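Local coordinates for protein myosin-2 (Saccharomyces cerevisiae, PDB 6IXO) that carries organelles and other cargo along polarized actin cables, the part described here being the globular tail domain that binds cargo receptors, at residues A[166-170]-A[205-209]; A[200-204]-A[263-267]; A[300-304]-A[340-344]. The contacts are given in a common frame with arbitrary orientation. Where two conformers were deposited one is given. Residues are numbered along the deposited sequence.

From the N terminus, the long helix 134-180 supplies 166-170, the first segment of interaction 1. The chain then turns back through 200-204, the first segment of interaction 2, into helix 202-218, whose next turn, 205-209, closes interaction 1. Interaction 2 closes later, at 263-267 on helix 254-273, so the two contacts cross along the sequence. In space they touch: Leu267 CD1 packs on Phe209 CD2 at 3.9 Å, and helix 202-218 packs on both helices 134-180 and 254-273, which also meet at Asn263 and Val178. Interaction 3 follows in series, joining helices 300-309 and 336-350; it closes a 35-residue loop containing helix 315-323, its centre about 38 Å from that of interaction 1.

Interaction 1: residues A[166-170]-A[205-209]; sequences LQKQL and ILTFF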
ATOM      1  N   LEU A 166      -2.555  -1.361  -6.605  1.00 22.98           N
ATOM      2  CA  LEU A 166      -1.110  -1.555  -6.732  1.00 24.15           C
ATOM      3  C   LEU A 166      -0.776  -2.939  -7.293  1.00 28.13           C
ATOM      4  O   LEU A 166       0.071  -3.053  -8.162  1.00 25.33           O
ATOM      5  CB  LEU A 166      -0.403  -1.406  -5.384  1.00 21.34           C
ATOM      6  CG  LEU A 166      -0.463   0.033  -4.822  1.00 25.20           C
ATOM      7  CD1 LEU A 166       0.304  -0.007  -3.522  1.00 24.39           C
ATOM      8  CD2 LEU A 166       0.188   1.098  -5.745  1.00 24.58           C
ATOM      9  N   GLN A 167      -1.414  -3.975  -6.758  1.00 23.04           N
ATOM     10  CA  GLN A 167      -1.209  -5.325  -7.286  1.00 24.05           C
ATOM     11  C   GLN A 167      -1.515  -5.416  -8.770  1.00 31.90           C
ATOM     12  O   GLN A 167      -0.754  -6.055  -9.522  1.00 29.60           O
ATOM     13  CB  GLN A 167      -2.072  -6.339  -6.524  1.00 24.26           C
ATOM     14  CG  GLN A 167      -1.634  -6.525  -5.045  1.00 23.74           C
ATOM     15  CD  GLN A 167      -2.320  -7.720  -4.394  1.00 26.66           C
ATOM     16  OE1 GLN A 167      -3.470  -7.995  -4.665  1.00 30.17           O
ATOM     17  NE2 GLN A 167      -1.596  -8.442  -3.555  1.00 25.42           N
ATOM     18  N   LYS A 168      -2.633  -4.831  -9.210  1.00 27.23           N
ATOM     19  CA  LYS A 168      -2.969  -4.901 -10.639  1.00 29.89           C
ATOM     20  C   LYS A 168      -1.920  -4.210 -11.505  1.00 32.48           C
ATOM     21  O   LYS A 168      -1.638  -4.662 -12.603  1.00 28.60           O
ATOM     22  CB  LYS A 168      -4.341  -4.286 -10.921  1.00 31.11           C
ATOM     23  CG  LYS A 168      -5.479  -4.904 -10.117  1.00 37.76           C
ATOM     24  CD  LYS A 168      -5.663  -6.385 -10.421  1.00 38.00           C
ATOM     25  CE  LYS A 168      -6.821  -6.996  -9.595  1.00 39.40           C
ATOM     26  NZ  LYS A 168      -8.166  -6.440  -9.950  1.00 37.23           N
ATOM     27  N   GLN A 169      -1.386  -3.078 -11.055  1.00 26.05           N
ATOM     28  CA  GLN A 169      -0.322  -2.416 -11.815  1.00 27.92           C
ATOM     29  C   GLN A 169       0.878  -3.308 -11.903  1.00 29.17           C
ATOM     30  O   GLN A 169       1.547  -3.349 -12.936  1.00 32.02           O
ATOM     31  CB  GLN A 169       0.104  -1.079 -11.162  1.00 30.21           C
ATOM     32  CG  GLN A 169      -0.886   0.045 -11.432  1.00 37.96           C
ATOM     33  CD  GLN A 169      -0.258   1.445 -11.325  1.00 47.40           C
ATOM     34  OE1 GLN A 169       0.875   1.596 -10.860  1.00 60.45           O
ATOM     35  NE2 GLN A 169      -0.992   2.470 -11.790  1.00 37.89           N
ATOM     36  N   LEU A 170       1.155  -4.046 -10.830  1.00 26.25           N
ATOM     37  CA  LEU A 170       2.234  -5.055 -10.929  1.00 34.31           C
ATOM     38  C   LEU A 170       1.895  -6.263 -11.787  1.00 32.87           C
ATOM     39  O   LEU A 170       2.774  -6.817 -12.466  1.00 39.20           O
ATOM     40  CB  LEU A 170       2.646  -5.537  -9.543  1.00 35.60           C
ATOM     41  CG  LEU A 170       3.501  -4.551  -8.778  1.00 32.32           C
ATOM     42  CD1 LEU A 170       3.579  -5.026  -7.329  1.00 35.13           C
ATOM     43  CD2 LEU A 170       4.914  -4.416  -9.374  1.00 27.20           C
ATOM     44  N   ILE A 205       9.992  -1.452 -12.768  1.00 31.34           N
ATOM     45  CA  ILE A 205       9.614  -2.042 -11.485  1.00 29.75           C
ATOM     46  C   ILE A 205      10.321  -1.329 -10.333  1.00 30.67           C
ATOM     47  O   ILE A 205       9.722  -1.044  -9.275  1.00 29.51           O
ATOM     48  CB  ILE A 205       9.962  -3.549 -11.442  1.00 31.39           C
ATOM     49  CG1 ILE A 205       9.196  -4.284 -12.550  1.00 29.37           C
ATOM     50  CG2 ILE A 205       9.596  -4.143 -10.092  1.00 31.03           C
ATOM     51  CD1 ILE A 205       7.630  -4.064 -12.486  1.00 31.69           C
ATOM     52  N   LEU A 206      11.609  -1.053 -10.526  1.00 29.67           N
ATOM     53  CA  LEU A 206      12.334  -0.327  -9.492  1.00 29.52           C
ATOM     54  C   LEU A 206      11.752   1.083  -9.299  1.00 33.75           C
ATOM     55  O   LEU A 206      11.628   1.560  -8.168  1.00 33.33           O
ATOM     56  CB  LEU A 206      13.822  -0.253  -9.862  1.00 31.81           C
ATOM     57  CG  LEU A 206      14.421  -1.659  -9.824  1.00 38.65           C
ATOM     58  CD1 LEU A 206      15.830  -1.592 -10.381  1.00 43.40           C
ATOM     59  CD2 LEU A 206      14.459  -2.142  -8.412  1.00 39.60           C
ATOM     60  N   THR A 207      11.408   1.749 -10.402  1.00 30.79           N
ATOM     61  CA  THR A 207      10.792   3.080 -10.325  1.00 33.36           C
ATOM     62  C   THR A 207       9.529   3.026  -9.475  1.00 33.49           C
ATOM     63  O   THR A 207       9.268   3.890  -8.632  1.00 31.00           O
ATOM     64  CB  THR A 207      10.452   3.602 -11.725  1.00 36.00           C
ATOM     65  OG1 THR A 207      11.666   3.906 -12.399  1.00 35.73           O
ATOM     66  CG2 THR A 207       9.593   4.872 -11.651  1.00 34.87           C
ATOM     67  N   PHE A 208       8.749   1.981  -9.692  1.00 28.85           N
ATOM     68  CA  PHE A 208       7.485   1.791  -8.986  1.00 30.56           C
ATOM     69  C   PHE A 208       7.676   1.621  -7.478  1.00 36.91           C
ATOM     70  O   PHE A 208       7.007   2.283  -6.670  1.00 31.03           O
ATOM     71  CB  PHE A 208       6.767   0.570  -9.611  1.00 24.49           C
ATOM     72  CG  PHE A 208       5.519   0.103  -8.875  1.00 25.72           C
ATOM     73  CD1 PHE A 208       4.265   0.446  -9.346  1.00 24.68           C
ATOM     74  CD2 PHE A 208       5.605  -0.735  -7.760  1.00 27.67           C
ATOM     75  CE1 PHE A 208       3.088  -0.031  -8.695  1.00 23.27           C
ATOM     76  CE2 PHE A 208       4.465  -1.209  -7.122  1.00 24.99           C
ATOM     77  CZ  PHE A 208       3.199  -0.857  -7.591  1.00 26.16           C
ATOM     78  N   PHE A 209       8.559   0.710  -7.086  1.00 29.21           N
ATOM     79  CA  PHE A 209       8.856   0.554  -5.663  1.00 28.66           C
ATOM     80  C   PHE A 209       9.571   1.794  -5.079  1.00 32.43           C
ATOM     81  O   PHE A 209       9.281   2.214  -3.938  1.00 28.41           O
ATOM     82  CB  PHE A 209       9.705  -0.698  -5.417  1.00 26.32           C
ATOM     83  CG  PHE A 209       8.910  -1.948  -5.416  1.00 28.68           C
ATOM     84  CD1 PHE A 209       8.194  -2.330  -4.287  1.00 32.95           C
ATOM     85  CD2 PHE A 209       8.834  -2.741  -6.569  1.00 29.78           C
ATOM     86  CE1 PHE A 209       7.417  -3.489  -4.286  1.00 29.73           C
ATOM     87  CE2 PHE A 209       8.061  -3.905  -6.583  1.00 29.88           C
ATOM     88  CZ  PHE A 209       7.345  -4.285  -5.442  1.00 31.81           C
TER
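Helix segments 166-170 and 205-209 run almost antiparallel, their axes at 168° and no closer than 12.1 Å. The nearest CA atoms are those of Leu170 and Ile205, 8.0 Å apart. At this spacing the backbones stay well separated and large side chains fill the gap. Phe208 does most of the bridging: its CA-to-CB bond points toward helix 134-180, and the t rotamer carries the ring across to it. Leu170 CD2 lies over one ring face in a CH-pi contact, 4.2 Å from the Phe208 centroid and 22° off the normal, while Leu170 CG is 3.9 Å from Phe208 CE2. Leu166 CD2 meets Phe208 CZ at 4.0 Å. At the ring edge, Gln169 OE1 approaches Phe208 CE1 to 3.5 Å; side-chain NE2 of Gln169 is hydrogen-bonded to Gly94 O. Leu170 CD2 also reaches Ile205 CD1 at 4.1 Å and Phe209 CE2 at 4.2 Å, so this one leucine touches three residues of the facing helix. No hydrogen bond links the segments. Helix 97-124 adds Ile98 against Phe208 and Leu166, and helix 223-247 adds Val237 against Leu170 and Leu234 against Phe209. This is antiparallel helix packing in the buried core of the all-helical cargo-binding tail of a class V myosin.

Interaction 2: residues A[200-204]-A[263-267]; sequences YTMDD and NVTRL
A single arginine, Arg266, is covered on one guanidinium face by Met202 and paired at its edge with Asp203, both in the first turn of another helix. Met202 CB is 3.6 Å from Arg266 NH1, and Asp203 OD1 forms a 2.7 Å salt bridge with Arg266 NH2. Segment 200-204 is extended through Tyr200 and Thr201 and becomes helical at Met202; 263-267 is helical throughout. Met202 and Asn263 set the register, with CA atoms 6.4 Å apart. The CA-to-CB bond of Met202 points toward the second helix, and its m, m, m rotamer places Met202 CE 3.3 Å from Asn263 O and 4.2 Å from Leu267 CB. Arg266 reaches across with chi angles m, t, p and near 180°. Asn263 donates from ND2 to the carbonyl of Val178 on helix 134-180. One water accepts from Asp203 N at 3.2 Å and from Arg266 NH2 at 3.3 Å. Thr201 is the N-cap: Thr201 N donates to Asp204 OD2 (2.8 Å), and Asp203 N bonds weakly to Thr201 OG1 (3.3 Å). These features define a capping box opening helix 202-218, packed against helix 254-273 in the helical cargo-binding tail.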
ATOM      1  N   TYR A 200       7.796  -3.341 -20.652  1.00 44.99           N
ATOM      2  CA  TYR A 200       8.159  -3.033 -19.246  1.00 39.28           C
ATOM      3  C   TYR A 200       9.469  -3.742 -18.887  1.00 43.86           C
ATOM      4  O   TYR A 200       9.687  -4.901 -19.254  1.00 43.63           O
ATOM      5  CB  TYR A 200       7.069  -3.430 -18.264  1.00 38.67           C
ATOM      6  CG  TYR A 200       5.789  -2.687 -18.513  1.00 41.05           C
ATOM      7  CD1 TYR A 200       5.696  -1.336 -18.240  1.00 41.63           C
ATOM      8  CD2 TYR A 200       4.688  -3.330 -19.074  1.00 40.72           C
ATOM      9  CE1 TYR A 200       4.524  -0.639 -18.485  1.00 48.76           C
ATOM     10  CE2 TYR A 200       3.526  -2.643 -19.338  1.00 41.98           C
ATOM     11  CZ  TYR A 200       3.449  -1.299 -19.041  1.00 50.22           C
ATOM     12  OH  TYR A 200       2.288  -0.612 -19.295  1.00 55.94           O
ATOM     13  N   THR A 201      10.351  -3.028 -18.198  1.00 36.68           N
ATOM     14  CA  THR A 201      11.655  -3.579 -17.791  1.00 35.28           C
ATOM     15  C   THR A 201      11.801  -3.467 -16.283  1.00 36.93           C
ATOM     16  O   THR A 201      11.005  -2.793 -15.636  1.00 29.15           O
ATOM     17  CB  THR A 201      12.811  -2.846 -18.443  1.00 40.31           C
ATOM     18  OG1 THR A 201      12.829  -1.502 -17.966  1.00 45.06           O
ATOM     19  CG2 THR A 201      12.661  -2.836 -19.984  1.00 44.92           C
ATOM     20  N   MET A 202      12.838  -4.089 -15.739  1.00 34.72           N
ATOM     21  CA  MET A 202      13.129  -3.983 -14.315  1.00 33.50           C
ATOM     22  C   MET A 202      13.260  -2.545 -13.873  1.00 32.21           C
ATOM     23  O   MET A 202      12.936  -2.219 -12.724  1.00 32.05           O
ATOM     24  CB  MET A 202      14.414  -4.727 -13.964  1.00 32.56           C
ATOM     25  CG  MET A 202      14.275  -6.201 -13.971  1.00 31.55           C
ATOM     26  SD  MET A 202      12.819  -6.728 -13.059  1.00 31.66           S
ATOM     27  CE  MET A 202      13.151  -6.235 -11.344  1.00 32.20           C
ATOM     28  N   ASP A 203      13.746  -1.668 -14.749  1.00 32.61           N
ATOM     29  CA  ASP A 203      13.771  -0.253 -14.368  1.00 38.40           C
ATOM     30  C   ASP A 203      12.389   0.287 -14.034  1.00 35.22           C
ATOM     31  O   ASP A 203      12.246   1.158 -13.178  1.00 34.93           O
ATOM     32  CB  ASP A 203      14.377   0.594 -15.472  1.00 46.85           C
ATOM     33  CG  ASP A 203      15.891   0.524 -15.472  1.00 58.08           C
ATOM     34  OD1 ASP A 203      16.480   0.316 -14.376  1.00 61.59           O
ATOM     35  OD2 ASP A 203      16.473   0.677 -16.560  1.00 59.33           O
ATOM     36  N   ASP A 204      11.370  -0.201 -14.724  1.00 33.78           N
ATOM     37  CA  ASP A 204      10.039   0.285 -14.442  1.00 33.12           C
ATOM     38  C   ASP A 204       9.589  -0.227 -13.094  1.00 32.68           C
ATOM     39  O   ASP A 204       8.866   0.472 -12.379  1.00 31.26           O
ATOM     40  CB  ASP A 204       9.039  -0.133 -15.505  1.00 30.58           C
ATOM     41  CG  ASP A 204       9.402   0.402 -16.867  1.00 41.77           C
ATOM     42  OD1 ASP A 204       9.676   1.612 -16.980  1.00 45.47           O
ATOM     43  OD2 ASP A 204       9.480  -0.420 -17.803  1.00 39.48           O
ATOM     44  N   ASN A 263      17.590 -10.002 -13.081  1.00 28.86           N
ATOM     45  CA  ASN A 263      16.346  -9.253 -12.789  1.00 28.51           C
ATOM     46  C   ASN A 263      15.965  -9.262 -11.312  1.00 30.52           C
ATOM     47  O   ASN A 263      15.708  -8.200 -10.670  1.00 29.78           O
ATOM     48  CB  ASN A 263      15.208  -9.841 -13.626  1.00 32.48           C
ATOM     49  CG  ASN A 263      15.336  -9.512 -15.092  1.00 31.95           C
ATOM     50  OD1 ASN A 263      16.161  -8.663 -15.474  1.00 36.40           O
ATOM     51  ND2 ASN A 263      14.496 -10.171 -15.952  1.00 28.73           N
ATOM     52  N   VAL A 264      15.912 -10.453 -10.744  1.00 26.31           N
ATOM     53  CA  VAL A 264      15.530 -10.636  -9.352  1.00 28.73           C
ATOM     54  C   VAL A 264      16.529 -10.047  -8.350  1.00 34.51           C
ATOM     55  O   VAL A 264      16.146  -9.448  -7.317  1.00 36.40           O
ATOM     56  CB  VAL A 264      15.339 -12.150  -9.051  1.00 32.96           C
ATOM     57  CG1 VAL A 264      14.887 -12.381  -7.636  1.00 37.12           C
ATOM     58  CG2 VAL A 264      14.286 -12.698  -9.990  1.00 36.01           C
ATOM     59  N   THR A 265      17.822 -10.216  -8.623  1.00 29.61           N
ATOM     60  CA  THR A 265      18.821  -9.690  -7.711  1.00 24.76           C
ATOM     61  C   THR A 265      18.665  -8.178  -7.621  1.00 31.40           C
ATOM     62  O   THR A 265      18.835  -7.588  -6.543  1.00 32.04           O
ATOM     63  CB  THR A 265      20.258 -10.051  -8.187  1.00 28.77           C
ATOM     64  OG1 THR A 265      20.342 -11.478  -8.242  1.00 31.02           O
ATOM     65  CG2 THR A 265      21.327  -9.515  -7.222  1.00 33.17           C
ATOM     66  N   ARG A 266      18.351  -7.518  -8.724  1.00 29.90           N
ATOM     67  CA  ARG A 266      18.245  -6.055  -8.658  0.57 33.32           C
ATOM     68  C   ARG A 266      17.123  -5.656  -7.691  1.00 32.72           C
ATOM     69  O   ARG A 266      17.241  -4.692  -6.953  1.00 35.07           O
ATOM     70  CB  ARG A 266      17.998  -5.457 -10.039  0.57 31.98           C
ATOM     71  CG  ARG A 266      19.242  -5.515 -10.969  0.57 37.71           C
ATOM     72  CD  ARG A 266      18.853  -5.244 -12.428  0.57 40.23           C
ATOM     73  NE  ARG A 266      18.345  -3.884 -12.651  0.57 46.95           N
ATOM     74  CZ  ARG A 266      17.883  -3.453 -13.823  0.57 45.21           C
ATOM     75  NH1 ARG A 266      17.878  -4.265 -14.878  0.57 44.79           N
ATOM     76  NH2 ARG A 266      17.440  -2.213 -13.950  0.57 47.33           N
ATOM     77  N   LEU A 267      16.046  -6.413  -7.695  1.00 27.45           N
ATOM     78  CA  LEU A 267      14.911  -6.092  -6.822  1.00 29.85           C
ATOM     79  C   LEU A 267      15.295  -6.407  -5.388  1.00 32.71           C
ATOM     80  O   LEU A 267      15.033  -5.636  -4.465  1.00 30.25           O
ATOM     81  CB  LEU A 267      13.659  -6.870  -7.253  1.00 29.62           C
ATOM     82  CG  LEU A 267      12.343  -6.457  -6.582  1.00 38.45           C
ATOM     83  CD1 LEU A 267      12.073  -4.926  -6.695  1.00 33.03           C
ATOM     84  CD2 LEU A 267      11.211  -7.250  -7.237  1.00 36.63           C
TER
HETATM   85  O   HOH W   1      15.983  -2.428 -16.871  1.00 46.78           O

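Interaction 3: residues A[300-304]-A[340-344]; sequences IEDID and RYVAD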
ATOM      1  N   ILE A 300      22.846 -37.721  -9.244  1.00 59.83           N
ATOM      2  CA  ILE A 300      21.961 -37.882  -8.100  1.00 63.81           C
ATOM      3  C   ILE A 300      22.267 -36.871  -6.997  1.00 65.18           C
ATOM      4  O   ILE A 300      21.374 -36.168  -6.492  1.00 63.94           O
ATOM      5  CB  ILE A 300      22.077 -39.308  -7.528  1.00 66.81           C
ATOM      6  CG1 ILE A 300      21.495 -40.322  -8.516  1.00 65.65           C
ATOM      7  CG2 ILE A 300      21.401 -39.400  -6.160  1.00 70.18           C
ATOM      8  CD1 ILE A 300      20.052 -40.060  -8.882  1.00 57.18           C
ATOM      9  N   GLU A 301      23.539 -36.774  -6.637  1.00 66.03           N
ATOM     10  CA  GLU A 301      23.932 -35.832  -5.600  1.00 67.34           C
ATOM     11  C   GLU A 301      23.602 -34.385  -5.973  1.00 62.88           C
ATOM     12  O   GLU A 301      23.225 -33.581  -5.102  1.00 55.41           O
ATOM     13  CB  GLU A 301      25.417 -35.958  -5.297  1.00 73.82           C
ATOM     14  CG  GLU A 301      25.793 -35.237  -4.027  1.00 82.17           C
ATOM     15  CD  GLU A 301      27.281 -35.122  -3.855  1.00 92.85           C
ATOM     16  OE1 GLU A 301      28.018 -35.671  -4.702  1.00 97.46           O
ATOM     17  OE2 GLU A 301      27.713 -34.481  -2.874  1.00 96.55           O
ATOM     18  N   ASP A 302      23.751 -34.052  -7.256  1.00 46.54           N
ATOM     19  CA  ASP A 302      23.346 -32.734  -7.751  1.00 51.00           C
ATOM     20  C   ASP A 302      21.899 -32.457  -7.375  1.00 53.62           C
ATOM     21  O   ASP A 302      21.527 -31.341  -6.961  1.00 50.12           O
ATOM     22  CB  ASP A 302      23.488 -32.641  -9.276  1.00 51.96           C
ATOM     23  CG  ASP A 302      24.929 -32.451  -9.739  1.00 55.39           C
ATOM     24  OD1 ASP A 302      25.804 -32.096  -8.921  1.00 57.99           O
ATOM     25  OD2 ASP A 302      25.172 -32.640 -10.949  1.00 50.04           O
ATOM     26  N   ILE A 303      21.072 -33.476  -7.546  1.00 53.48           N
ATOM     27  CA  ILE A 303      19.653 -33.305  -7.286  1.00 54.38           C
ATOM     28  C   ILE A 303      19.415 -33.215  -5.778  1.00 55.75           C
ATOM     29  O   ILE A 303      18.614 -32.403  -5.341  1.00 55.03           O
ATOM     30  CB  ILE A 303      18.828 -34.441  -7.937  1.00 59.02           C
ATOM     31  CG1 ILE A 303      18.958 -34.362  -9.470  1.00 44.00           C
ATOM     32  CG2 ILE A 303      17.375 -34.345  -7.548  1.00 55.59           C
ATOM     33  CD1 ILE A 303      18.564 -32.977 -10.064  1.00 43.59           C
ATOM     34  N   ASP A 304      20.128 -34.001  -4.976  1.00 56.60           N
ATOM     35  CA  ASP A 304      19.961 -33.891  -3.529  1.00 57.51           C
ATOM     36  C   ASP A 304      20.405 -32.514  -3.039  1.00 57.97           C
ATOM     37  O   ASP A 304      19.778 -31.938  -2.147  1.00 62.38           O
ATOM     38  CB  ASP A 304      20.726 -34.990  -2.783  1.00 59.33           C
ATOM     39  CG  ASP A 304      20.145 -36.379  -3.022  1.00 67.33           C
ATOM     40  OD1 ASP A 304      18.933 -36.472  -3.312  1.00 71.53           O
ATOM     41  OD2 ASP A 304      20.900 -37.374  -2.922  1.00 70.85           O
ATOM     42  N   ARG A 340      14.213 -39.781 -13.771  1.00 61.14           N
ATOM     43  CA  ARG A 340      13.421 -40.783 -13.069  1.00 67.07           C
ATOM     44  C   ARG A 340      13.658 -40.667 -11.569  1.00 65.76           C
ATOM     45  O   ARG A 340      12.765 -40.947 -10.778  1.00 65.39           O
ATOM     46  CB  ARG A 340      13.720 -42.209 -13.586  1.00 74.67           C
ATOM     47  CG  ARG A 340      14.977 -42.893 -13.076  1.00 81.47           C
ATOM     48  CD  ARG A 340      15.089 -44.329 -13.683  1.00 93.40           C
ATOM     49  NE  ARG A 340      14.599 -44.339 -15.061  1.00 91.39           N
ATOM     50  CZ  ARG A 340      15.369 -44.419 -16.145  1.00 89.55           C
ATOM     51  NH1 ARG A 340      16.688 -44.544 -16.029  1.00 87.03           N
ATOM     52  NH2 ARG A 340      14.815 -44.392 -17.352  1.00 89.22           N
ATOM     53  N   TYR A 341      14.850 -40.234 -11.171  1.00 63.68           N
ATOM     54  CA  TYR A 341      15.108 -39.990  -9.758  1.00 66.01           C
ATOM     55  C   TYR A 341      14.156 -38.929  -9.214  1.00 68.49           C
ATOM     56  O   TYR A 341      13.539 -39.096  -8.152  1.00 70.81           O
ATOM     57  CB  TYR A 341      16.546 -39.549  -9.543  1.00 65.94           C
ATOM     58  CG  TYR A 341      16.908 -39.313  -8.092  1.00 65.96           C
ATOM     59  CD1 TYR A 341      16.760 -40.317  -7.150  1.00 69.85           C
ATOM     60  CD2 TYR A 341      17.430 -38.098  -7.672  1.00 64.86           C
ATOM     61  CE1 TYR A 341      17.107 -40.114  -5.822  1.00 74.63           C
ATOM     62  CE2 TYR A 341      17.782 -37.883  -6.343  1.00 67.85           C
ATOM     63  CZ  TYR A 341      17.616 -38.899  -5.423  1.00 72.72           C
ATOM     64  OH  TYR A 341      17.958 -38.708  -4.102  1.00 72.38           O
ATOM     65  N   VAL A 342      14.045 -37.832  -9.951  1.00 66.48           N
ATOM     66  CA  VAL A 342      13.150 -36.755  -9.564  1.00 63.96           C
ATOM     67  C   VAL A 342      11.690 -37.225  -9.534  1.00 66.63           C
ATOM     68  O   VAL A 342      10.976 -36.961  -8.568  1.00 64.32           O
ATOM     69  CB  VAL A 342      13.287 -35.570 -10.511  1.00 57.62           C
ATOM     70  CG1 VAL A 342      12.156 -34.594 -10.294  1.00 52.89           C
ATOM     71  CG2 VAL A 342      14.641 -34.901 -10.312  1.00 55.28           C
ATOM     72  N   ALA A 343      11.265 -37.932 -10.584  1.00 66.63           N
ATOM     73  CA  ALA A 343       9.883 -38.417 -10.689  1.00 66.84           C
ATOM     74  C   ALA A 343       9.555 -39.366  -9.540  1.00 69.06           C
ATOM     75  O   ALA A 343       8.431 -39.389  -9.037  1.00 70.55           O
ATOM     76  CB  ALA A 343       9.652 -39.109 -12.032  1.00 66.96           C
ATOM     77  N   ASP A 344      10.552 -40.133  -9.118  1.00 71.45           N
ATOM     78  CA  ASP A 344      10.383 -41.023  -7.982  1.00 77.02           C
ATOM     79  C   ASP A 344      10.316 -40.255  -6.662  1.00 74.82           C
ATOM     80  O   ASP A 344       9.610 -40.679  -5.745  1.00 75.50           O
ATOM     81  CB  ASP A 344      11.503 -42.063  -7.948  1.00 84.19           C
ATOM     82  CG  ASP A 344      11.296 -43.160  -8.979  1.00 93.81           C
ATOM     83  OD1 ASP A 344      10.119 -43.494  -9.247  1.00 97.42           O
ATOM     84  OD2 ASP A 344      12.298 -43.676  -9.528  1.00 97.59           O
TER
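The aromatic ring of Tyr341 fills the middle of this contact, its CA-to-CB bond directed at helix 300-309. Ile300 CD1 sits over one face, 3.6 Å from the Tyr341 ring centroid and 25° off the normal, a CH-pi contact in which Ile300 CD1 comes within 3.3 Å of Tyr341 CG. At the ring edge, Ile303 CG2 is 3.8 Å from Tyr341 CD2. The same methyl, Ile303 CG2, lies 3.9 Å from Val342 CG2, extending the apolar patch along helix 336-350. Ile338, one turn before Val342, touches both isoleucines, and Val342 also packs on Gln319 and Ile322 of helix 315-323, so the patch joins three helices.

The helix segments cross at -40°, with their axes 10.8 Å apart at closest approach. CA atoms are nearest for Ile300 with Tyr341 (7.4 Å) and Ile303 with Val342 (7.7 Å), which leaves room for the tyrosine ring between the backbones. Tyr341 takes a t rotamer that carries its hydroxyl past the isoleucines to Asp304, and Tyr341 OH donates a short hydrogen bond of 2.6 Å to Asp304 OD1.

One tyrosine thus serves both halves of the contact: its ring is packed by aliphatic groups, while its hydroxyl meets a carboxylate at the polar edge. The bond to Asp304 and the packing of Ile300 and Ile303 on the ring are together consistent with a well-defined ring position between these two helices of the cargo-binding tail.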